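Local coordinates for protein putative 3-hydroxybutyryl-CoA dehydratase (Rhodopseudomonas palustris, PDB 3HIN) that probably acts as a lyase of the crotonase (enoyl-CoA hydratase/isomerase) family, interconverting hydroxyacyl-CoA and enoyl-CoA thioesters by loss or gain of water, at residues Pro34-Arg37 with Asn38-Asn41; His91-Thr94 with Trp95-Val98; Asn206-Ala209 with Gln210-Pro213; Thr215-Ala218 with Val219-Leu223. All coordinates share one frame; numbering follows the deposited sequence.

Contact 1 of 4, residues Pro34-Arg37 with Asn38-Asn41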
loop_
_atom_site.group_PDB
_atom_site.type_symbol
_atom_site.label_atom_id
_atom_site.label_comp_id
_atom_site.label_asym_id
_atom_site.label_seq_id
_atom_site.Cartn_x
_atom_site.Cartn_y
_atom_site.Cartn_z
ATOM N N PRO A 34 -0.623 8.655 -35.493
ATOM C CA PRO A 34 0.342 9.753 -35.639
ATOM C C PRO A 34 -0.256 11.195 -35.667
ATOM O O PRO A 34 0.415 12.146 -35.240
ATOM C CB PRO A 34 1.107 9.385 -36.935
ATOM C CG PRO A 34 0.165 8.406 -37.679
ATOM C CD PRO A 34 -0.509 7.642 -36.576
ATOM N N LYS A 35 -1.503 11.348 -36.115
ATOM C CA LYS A 35 -2.125 12.665 -36.190
ATOM C C LYS A 35 -2.325 13.245 -34.804
ATOM O O LYS A 35 -2.429 14.456 -34.625
ATOM C CB LYS A 35 -3.456 12.609 -36.947
ATOM C CG LYS A 35 -3.288 12.142 -38.397
ATOM C CD LYS A 35 -4.444 12.627 -39.328
ATOM C CE LYS A 35 -4.055 12.347 -40.803
ATOM N NZ LYS A 35 -4.422 13.471 -41.733
ATOM N N LYS A 36 -2.420 12.363 -33.822
ATOM C CA LYS A 36 -2.405 12.799 -32.438
ATOM C C LYS A 36 -1.240 12.233 -31.639
ATOM O O LYS A 36 -1.384 11.909 -30.458
ATOM C CB LYS A 36 -3.738 12.490 -31.789
ATOM C CG LYS A 36 -4.365 11.234 -32.287
ATOM C CD LYS A 36 -5.777 11.467 -32.784
ATOM C CE LYS A 36 -6.498 12.568 -32.021
ATOM N NZ LYS A 36 -7.949 12.305 -31.977
ATOM N N ARG A 37 -0.072 12.138 -32.283
ATOM C CA ARG A 37 1.172 11.816 -31.573
ATOM C C ARG A 37 0.954 10.569 -30.753
ATOM O O ARG A 37 1.411 10.481 -29.616
ATOM C CB ARG A 37 1.645 13.009 -30.684
ATOM C CG ARG A 37 1.703 14.411 -31.467
ATOM C CD ARG A 37 2.405 15.523 -30.616
ATOM N NE ARG A 37 1.566 15.931 -29.479
ATOM C CZ ARG A 37 1.995 16.440 -28.313
ATOM N NH1 ARG A 37 3.299 16.608 -28.063
ATOM N NH2 ARG A 37 1.102 16.768 -27.375
ATOM N N ASN A 38 0.203 9.616 -31.312
ATOM C CA ASN A 38 0.098 8.307 -30.702
ATOM C C ASN A 38 -0.520 8.393 -29.320
ATOM O O ASN A 38 -0.213 7.601 -28.402
ATOM C CB ASN A 38 1.489 7.632 -30.673
ATOM C CG ASN A 38 2.002 7.268 -32.075
ATOM O OD1 ASN A 38 1.202 7.129 -33.027
ATOM N ND2 ASN A 38 3.351 7.179 -32.233
ATOM N N ALA A 39 -1.373 9.398 -29.148
ATOM C CA ALA A 39 -2.214 9.480 -28.003
ATOM C C ALA A 39 -2.915 8.136 -27.742
ATOM O O ALA A 39 -3.565 7.563 -28.625
ATOM C CB ALA A 39 -3.256 10.610 -28.203
ATOM N N LEU A 40 -2.782 7.645 -26.515
ATOM C CA LEU A 40 -3.395 6.380 -26.090
ATOM C C LEU A 40 -4.887 6.551 -25.888
ATOM O O LEU A 40 -5.300 7.591 -25.426
ATOM C CB LEU A 40 -2.760 5.904 -24.774
ATOM C CG LEU A 40 -1.237 5.935 -24.743
ATOM C CD1 LEU A 40 -0.731 5.454 -23.344
ATOM C CD2 LEU A 40 -0.592 5.149 -25.984
ATOM N N ASN A 41 -5.689 5.549 -26.278
ATOM C CA ASN A 41 -7.138 5.534 -26.015
ATOM C C ASN A 41 -7.558 4.111 -25.746
ATOM O O ASN A 41 -6.734 3.188 -25.888
ATOM C CB ASN A 41 -7.952 6.149 -27.185
ATOM C CG ASN A 41 -7.861 5.317 -28.474
ATOM O OD1 ASN A 41 -7.220 4.254 -28.540
ATOM N ND2 ASN A 41 -8.538 5.785 -29.496
#
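Lys36 and Ala39 are joined by a backbone hydrogen bond, Ala39 N to Lys36 O at 2.8 Å with an N-H...O angle of 154°, which closes a four-residue turn. A second backbone bond, Arg37 N to Pro34 O at 3.0 Å, ties off the short 3-10 segment at residues 34-35, where proline's fixed phi suits the bend.

The turn from Lys36 to Ala39 is type I', with both central residues, Arg37 and Asn38, in the left-handed region. Asparagine tolerates that region better than most residues with a side chain; for arginine it is less usual. The turn lies in the loop between strand 26-31 and helix 42-51 of the crotonase fold, and Asn41 N-caps that helix through OD1 to the N of Leu44.

Asn38 supplies the polar side-chain contacts of the turn. Its CG is anti to the residue's own carbonyl carbon (chi1 -68°), which sets OD1 beside Pro34. OD1 lies 3.4 Å from Pro34 N, but a proline nitrogen has no hydrogen to give, and OD1 instead accepts from the backbone N of Arg33. ND2 donates to the carbonyls of Ile67 and Phe71, so both ends of this buried amide are engaged.

Packing is slight: Ala39 CB lies 4.1 Å from Lys36 CB and also near Lys36 O, close quarters in which alanine's single methyl is enough, while the lysine chain bends away and its NZ reaches Ser78 OG.

Contact 2 of 4, residues His91-Thr94 with Trp95-Val98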
loop_
_atom_site.group_PDB
_atom_site.type_symbol
_atom_site.label_atom_id
_atom_site.label_comp_id
_atom_site.label_asym_id
_atom_site.label_seq_id
_atom_site.Cartn_x
_atom_site.Cartn_y
_atom_site.Cartn_z
ATOM N N HIS A 91 -11.699 2.153 -14.690
ATOM C CA HIS A 91 -10.936 2.514 -15.883
ATOM C C HIS A 91 -9.429 2.478 -15.629
ATOM O O HIS A 91 -8.675 1.963 -16.450
ATOM C CB HIS A 91 -11.377 3.880 -16.408
ATOM C CG HIS A 91 -10.689 4.290 -17.663
ATOM N ND1 HIS A 91 -9.728 5.284 -17.698
ATOM C CD2 HIS A 91 -10.772 3.799 -18.927
ATOM C CE1 HIS A 91 -9.244 5.382 -18.926
ATOM N NE2 HIS A 91 -9.870 4.500 -19.693
ATOM N N SER A 92 -8.965 3.034 -14.524
ATOM C CA SER A 92 -7.549 2.872 -14.175
ATOM C C SER A 92 -7.151 1.389 -14.164
ATOM O O SER A 92 -6.118 1.027 -14.735
ATOM C CB SER A 92 -7.255 3.505 -12.778
ATOM O OG SER A 92 -5.864 3.325 -12.447
ATOM N N GLN A 93 -7.934 0.543 -13.477
ATOM C CA GLN A 93 -7.619 -0.877 -13.361
ATOM C C GLN A 93 -7.475 -1.580 -14.733
ATOM O O GLN A 93 -6.539 -2.364 -14.983
ATOM C CB GLN A 93 -8.701 -1.512 -12.482
ATOM C CG GLN A 93 -8.467 -1.063 -11.021
ATOM C CD GLN A 93 -7.211 -1.722 -10.362
ATOM O OE1 GLN A 93 -7.219 -2.926 -10.086
ATOM N NE2 GLN A 93 -6.151 -0.933 -10.118
ATOM N N THR A 94 -8.428 -1.288 -15.602
ATOM C CA THR A 94 -8.352 -1.649 -16.997
ATOM C C THR A 94 -6.978 -1.357 -17.627
ATOM O O THR A 94 -6.374 -2.232 -18.227
ATOM C CB THR A 94 -9.473 -0.920 -17.722
ATOM O OG1 THR A 94 -10.617 -1.754 -17.644
ATOM C CG2 THR A 94 -9.151 -0.640 -19.047
ATOM N N TRP A 95 -6.475 -0.143 -17.465
ATOM C CA TRP A 95 -5.189 0.166 -18.053
ATOM C C TRP A 95 -4.104 -0.619 -17.343
ATOM O O TRP A 95 -3.172 -1.057 -17.981
ATOM C CB TRP A 95 -4.909 1.676 -18.050
ATOM C CG TRP A 95 -5.636 2.354 -19.222
ATOM C CD1 TRP A 95 -6.867 2.034 -19.712
ATOM C CD2 TRP A 95 -5.142 3.413 -20.048
ATOM N NE1 TRP A 95 -7.190 2.854 -20.784
ATOM C CE2 TRP A 95 -6.144 3.712 -21.000
ATOM C CE3 TRP A 95 -3.947 4.136 -20.070
ATOM C CZ2 TRP A 95 -5.990 4.704 -21.987
ATOM C CZ3 TRP A 95 -3.796 5.149 -21.031
ATOM C CH2 TRP A 95 -4.810 5.409 -21.987
ATOM N N HIS A 96 -4.230 -0.826 -16.026
ATOM C CA HIS A 96 -3.223 -1.601 -15.365
ATOM C C HIS A 96 -3.160 -3.019 -15.948
ATOM O O HIS A 96 -2.059 -3.615 -16.063
ATOM C CB HIS A 96 -3.483 -1.663 -13.869
ATOM C CG HIS A 96 -3.205 -0.369 -13.170
ATOM N ND1 HIS A 96 -3.095 -0.290 -11.812
ATOM C CD2 HIS A 96 -3.099 0.905 -13.634
ATOM C CE1 HIS A 96 -2.881 0.966 -11.452
ATOM N NE2 HIS A 96 -2.879 1.719 -12.543
ATOM N N ARG A 97 -4.303 -3.561 -16.343
ATOM C CA ARG A 97 -4.257 -4.929 -16.815
ATOM C C ARG A 97 -3.532 -5.017 -18.157
ATOM O O ARG A 97 -2.855 -6.043 -18.444
ATOM C CB ARG A 97 -5.652 -5.573 -16.922
ATOM C CG ARG A 97 -6.410 -5.610 -15.623
ATOM C CD ARG A 97 -5.832 -6.634 -14.559
ATOM N NE ARG A 97 -4.596 -6.163 -13.886
ATOM C CZ ARG A 97 -4.570 -5.288 -12.878
ATOM N NH1 ARG A 97 -3.398 -4.927 -12.355
ATOM N NH2 ARG A 97 -5.700 -4.734 -12.416
ATOM N N VAL A 98 -3.633 -3.958 -18.957
ATOM C CA VAL A 98 -2.886 -3.911 -20.203
ATOM C C VAL A 98 -1.368 -3.880 -19.888
ATOM O O VAL A 98 -0.617 -4.635 -20.418
ATOM C CB VAL A 98 -3.202 -2.660 -21.045
ATOM C CG1 VAL A 98 -2.258 -2.634 -22.263
ATOM C CG2 VAL A 98 -4.719 -2.569 -21.463
HETATM O O HOH W 1 -3.709 -2.788 -10.430
#
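Trp95 lies beside His91, one turn earlier on helix 85-103, and the two side chains run side by side, pointing the same way. Their ring planes meet at 53° with centroids 4.5 Å apart, an oblique pair in which His91 CE1 sits over one face of the indole, 3.7 Å from Trp95 NE1. Chi1 of -177° turns the His91 ring away from its backbone N and alongside the indole. Both His91 NE2 and Trp95 NE1 bond to Asp42 OD1, so one carboxylate oxygen receives two ring nitrogens. Trp95's large, mostly apolar ring, with one N-H to donate, suits this buried side of the helix, where it packs on Met45 of helix 42-51.

Thr94 meets the same indole from another direction: its CG2 lies at the ring edge, 3.6 Å from Trp95 CD1.

Gln93 works on the polar side. Its chain bends at chi2 (-72°) and runs alongside Arg97, whose NH2 makes a weak bond of 3.3 Å to Gln93 OE1, while Arg97 NH1 pairs with Asp100 in a salt bridge. A long amide suits the spot: a single water accepts a weak bond from Gln93 NE2 and an ordinary one from Arg97 NH1, and lies 2.9 Å from His96 ND1, in the imidazole plane.

Contact 3 of 4, residues Asn206-Ala209 with Gln210-Pro213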
loop_
_atom_site.group_PDB
_atom_site.type_symbol
_atom_site.label_atom_id
_atom_site.label_comp_id
_atom_site.label_asym_id
_atom_site.label_seq_id
_atom_site.Cartn_x
_atom_site.Cartn_y
_atom_site.Cartn_z
ATOM N N ASN A 206 16.935 -8.857 -31.090
ATOM C CA ASN A 206 17.680 -10.025 -31.631
ATOM C C ASN A 206 18.661 -10.640 -30.625
ATOM O O ASN A 206 18.856 -11.891 -30.615
ATOM C CB ASN A 206 18.427 -9.709 -32.968
ATOM C CG ASN A 206 17.469 -9.439 -34.108
ATOM O OD1 ASN A 206 17.588 -8.421 -34.813
ATOM N ND2 ASN A 206 16.475 -10.342 -34.277
ATOM N N ARG A 207 19.254 -9.787 -29.776
ATOM C CA ARG A 207 20.222 -10.268 -28.763
ATOM C C ARG A 207 19.544 -11.040 -27.613
ATOM O O ARG A 207 19.930 -12.180 -27.338
ATOM C CB ARG A 207 21.180 -9.133 -28.287
ATOM C CG ARG A 207 21.988 -9.441 -27.015
ATOM C CD ARG A 207 23.060 -10.539 -27.324
ATOM N NE ARG A 207 23.760 -10.915 -26.106
ATOM C CZ ARG A 207 23.266 -11.682 -25.128
ATOM N NH1 ARG A 207 22.058 -12.184 -25.228
ATOM N NH2 ARG A 207 23.998 -11.973 -24.045
ATOM N N VAL A 208 18.502 -10.462 -26.993
ATOM C CA VAL A 208 17.755 -11.159 -25.932
ATOM C C VAL A 208 17.155 -12.439 -26.494
ATOM O O VAL A 208 16.982 -13.436 -25.781
ATOM C CB VAL A 208 16.665 -10.269 -25.223
ATOM C CG1 VAL A 208 17.283 -9.061 -24.578
ATOM C CG2 VAL A 208 15.559 -9.829 -26.244
ATOM N N ALA A 209 16.899 -12.432 -27.796
ATOM C CA ALA A 209 16.298 -13.611 -28.467
ATOM C C ALA A 209 17.148 -14.864 -28.331
ATOM O O ALA A 209 16.635 -15.976 -28.466
ATOM C CB ALA A 209 16.079 -13.317 -29.932
ATOM N N GLN A 210 18.441 -14.677 -28.071
ATOM C CA GLN A 210 19.370 -15.781 -27.969
ATOM C C GLN A 210 19.323 -16.391 -26.563
ATOM O O GLN A 210 19.845 -17.495 -26.345
ATOM C CB GLN A 210 20.771 -15.258 -28.183
ATOM C CG GLN A 210 20.972 -14.342 -29.412
ATOM C CD GLN A 210 22.427 -13.877 -29.554
ATOM O OE1 GLN A 210 23.218 -13.961 -28.609
ATOM N NE2 GLN A 210 22.794 -13.429 -30.750
ATOM N N ASN A 211 18.731 -15.695 -25.592
ATOM C CA ASN A 211 18.718 -16.194 -24.184
ATOM C C ASN A 211 17.865 -17.475 -23.997
ATOM O O ASN A 211 16.893 -17.685 -24.720
ATOM C CB ASN A 211 18.275 -15.093 -23.175
ATOM C CG ASN A 211 19.236 -13.889 -23.178
ATOM O OD1 ASN A 211 20.432 -14.040 -23.420
ATOM N ND2 ASN A 211 18.735 -12.719 -22.876
ATOM N N ALA A 212 18.263 -18.325 -23.049
ATOM C CA ALA A 212 17.430 -19.470 -22.603
ATOM C C ALA A 212 16.171 -18.936 -21.905
ATOM O O ALA A 212 16.204 -17.885 -21.264
ATOM C CB ALA A 212 18.239 -20.390 -21.636
ATOM N N PRO A 213 15.051 -19.646 -22.032
ATOM C CA PRO A 213 13.759 -19.164 -21.513
ATOM C C PRO A 213 13.793 -18.917 -20.007
ATOM O O PRO A 213 13.147 -17.965 -19.512
ATOM C CB PRO A 213 12.805 -20.333 -21.841
ATOM C CG PRO A 213 13.401 -20.930 -23.047
ATOM C CD PRO A 213 14.894 -20.908 -22.771
#
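Gln210 folds its side chain back over the carbonyls of Asn206 and Arg207 where helix 197-208 gives way to the loop leading to helix 213-228. A type I beta turn from Val208 to Asn211 makes the change of direction, closed by Asn211 N to Val208 O at 2.9 Å; Gln210 N to Arg207 O, at 3.0 Å, adds a second bond of the same reach.

From CB outward, the glutamine follows the last part of the helix. CB rests 3.3 Å from Arg207 O. CG, anti to the carbonyl carbon of its own residue (chi1 -48°), lies 3.2 Å from that same oxygen and 3.5 Å from Asn206 O. Beyond CG the chain is extended; CD comes near Arg207 CD, and OE1 lies 3.7 Å from that same carbon. A long, flexible amide suits this surface position: its aliphatic part covers the carbonyls of Asn206 and Arg207 while its polar end lies by the arginine, the amide and guanidinium planes being only 14° apart.

Asn211, with a short side chain, turns back toward the same arginine, and its ND2 lies 4.0 Å from Val208 CB. Crossing it at about a right angle, Arg207 donates NH1 to Asn211 OD1 at 3.1 Å, the oxygen lying in the guanidinium plane and the N-H...O angle being 161°.

Contact 4 of 4, residues Thr215-Ala218 with Val219-Leu223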
loop_
_atom_site.group_PDB
_atom_site.type_symbol
_atom_site.label_atom_id
_atom_site.label_comp_id
_atom_site.label_asym_id
_atom_site.label_seq_id
_atom_site.Cartn_x
_atom_site.Cartn_y
_atom_site.Cartn_z
ATOM N N THR A 215 16.325 -17.940 -18.394
ATOM C CA THR A 215 17.026 -16.720 -18.102
ATOM C C THR A 215 16.010 -15.589 -18.157
ATOM O O THR A 215 15.927 -14.828 -17.225
ATOM C CB THR A 215 18.217 -16.470 -19.045
ATOM O OG1 THR A 215 19.283 -17.317 -18.631
ATOM C CG2 THR A 215 18.714 -15.003 -18.921
ATOM N N ASN A 216 15.203 -15.513 -19.229
ATOM C CA ASN A 216 14.121 -14.545 -19.235
ATOM C C ASN A 216 13.246 -14.694 -18.019
ATOM O O ASN A 216 12.886 -13.696 -17.416
ATOM C CB ASN A 216 13.225 -14.544 -20.479
ATOM C CG ASN A 216 13.986 -14.212 -21.721
ATOM O OD1 ASN A 216 15.068 -13.569 -21.687
ATOM N ND2 ASN A 216 13.483 -14.728 -22.835
ATOM N N PHE A 217 12.881 -15.917 -17.658
ATOM C CA PHE A 217 12.045 -16.017 -16.471
ATOM C C PHE A 217 12.702 -15.353 -15.209
ATOM O O PHE A 217 12.059 -14.561 -14.490
ATOM C CB PHE A 217 11.716 -17.478 -16.184
ATOM C CG PHE A 217 10.729 -17.632 -15.094
ATOM C CD1 PHE A 217 9.401 -17.420 -15.340
ATOM C CD2 PHE A 217 11.142 -17.916 -13.801
ATOM C CE1 PHE A 217 8.473 -17.548 -14.299
ATOM C CE2 PHE A 217 10.218 -18.034 -12.744
ATOM C CZ PHE A 217 8.895 -17.844 -13.005
ATOM N N ALA A 218 13.938 -15.733 -14.918
ATOM C CA ALA A 218 14.635 -15.330 -13.676
ATOM C C ALA A 218 14.822 -13.814 -13.673
ATOM O O ALA A 218 14.597 -13.155 -12.652
ATOM C CB ALA A 218 15.995 -16.026 -13.577
ATOM N N VAL A 219 15.195 -13.265 -14.827
ATOM C CA VAL A 219 15.474 -11.865 -14.908
ATOM C C VAL A 219 14.205 -11.057 -14.912
ATOM O O VAL A 219 14.091 -10.095 -14.152
ATOM C CB VAL A 219 16.292 -11.524 -16.167
ATOM C CG1 VAL A 219 16.470 -10.019 -16.295
ATOM C CG2 VAL A 219 17.641 -12.226 -16.133
ATOM N N LEU A 220 13.230 -11.438 -15.720
ATOM C CA LEU A 220 12.033 -10.580 -15.859
ATOM C C LEU A 220 11.138 -10.664 -14.655
ATOM O O LEU A 220 10.538 -9.685 -14.243
ATOM C CB LEU A 220 11.235 -10.989 -17.103
ATOM C CG LEU A 220 11.947 -10.986 -18.480
ATOM C CD1 LEU A 220 11.086 -11.684 -19.586
ATOM C CD2 LEU A 220 12.296 -9.631 -18.892
ATOM N N GLN A 221 11.022 -11.862 -14.080
ATOM C CA GLN A 221 10.031 -12.049 -13.025
ATOM C C GLN A 221 10.656 -12.159 -11.667
ATOM O O GLN A 221 10.189 -11.496 -10.722
ATOM C CB GLN A 221 9.234 -13.356 -13.220
ATOM C CG GLN A 221 8.864 -13.743 -14.640
ATOM C CD GLN A 221 7.726 -12.947 -15.202
ATOM O OE1 GLN A 221 7.014 -12.264 -14.459
ATOM N NE2 GLN A 221 7.552 -13.017 -16.547
ATOM N N ALA A 222 11.688 -13.010 -11.544
ATOM C CA ALA A 222 12.202 -13.290 -10.211
ATOM C C ALA A 222 13.051 -12.160 -9.728
ATOM O O ALA A 222 12.870 -11.724 -8.560
ATOM C CB ALA A 222 12.997 -14.558 -10.174
ATOM N N LEU A 223 13.978 -11.669 -10.599
ATOM C CA LEU A 223 14.848 -10.630 -10.138
ATOM C C LEU A 223 14.124 -9.428 -9.423
ATOM O O LEU A 223 14.539 -9.094 -8.331
ATOM C CB LEU A 223 15.812 -10.143 -11.247
ATOM C CG LEU A 223 16.631 -8.881 -10.954
ATOM C CD1 LEU A 223 17.613 -9.062 -9.720
ATOM C CD2 LEU A 223 17.477 -8.474 -12.228
#
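Leu223 N donates to Ala218 O at 2.6 Å. The partners are five residues apart, the spacing of a pi-helical turn. Ordinary i to i+4 bonds precede it: Leu220 N to Asn216 O at 2.8 Å, and Val219 N to Thr215 O at 3.0 Å. At the changeover Phe217 O serves two donors, Gln221 N at 2.9 Å and, more weakly, Ala222 N at 3.3 Å, so helix 213-228 widens around residues 219-222.

Side chains pack one turn apart. Phe217 has CG anti to its backbone N (chi1 -173°), which brings the ring next to Gln221, whose CG makes a CH-pi contact over the ring face, 4.1 Å from the centroid and 27° off the normal. Glutamine suits this place because its methylenes can lie on an aromatic face and still carry a polar amide; here the chain bends at chi2. Leu220 CD1 rests against Asn216 CB at 3.7 Å, and the small Ala222 fits its CB beside Ala218 O.

Around the helix, Phe217, Ala218 and Ala222 all touch Met241 of helix 231-247, while Asn216, Leu220 and Gln221 face loops, meeting Pro108, His129 and Tyr104 respectively.

Along the chain the four contacts follow in order, each closing before the next opens. Contacts 1 and 2 form a pair, their centres about 18 Å apart: the loop ahead of helix 42-51 meets helix 85-103 where Leu40 CB packs on Trp95 CH2 at 3.5 Å. Contacts 3 and 4, with centres about 12 Å apart, mark the passage from helix 197-208 into helix 213-228, and touch through Asn211 CB and Asn216 OD1. Contact 1 lies on the opposite side of the chain's centre from contacts 3 and 4. It follows strand 26-31 of the six-stranded sheet, whereas contact 4 lies on helix 213-228, which packs on helix 231-247 and leads into the C-terminal helices.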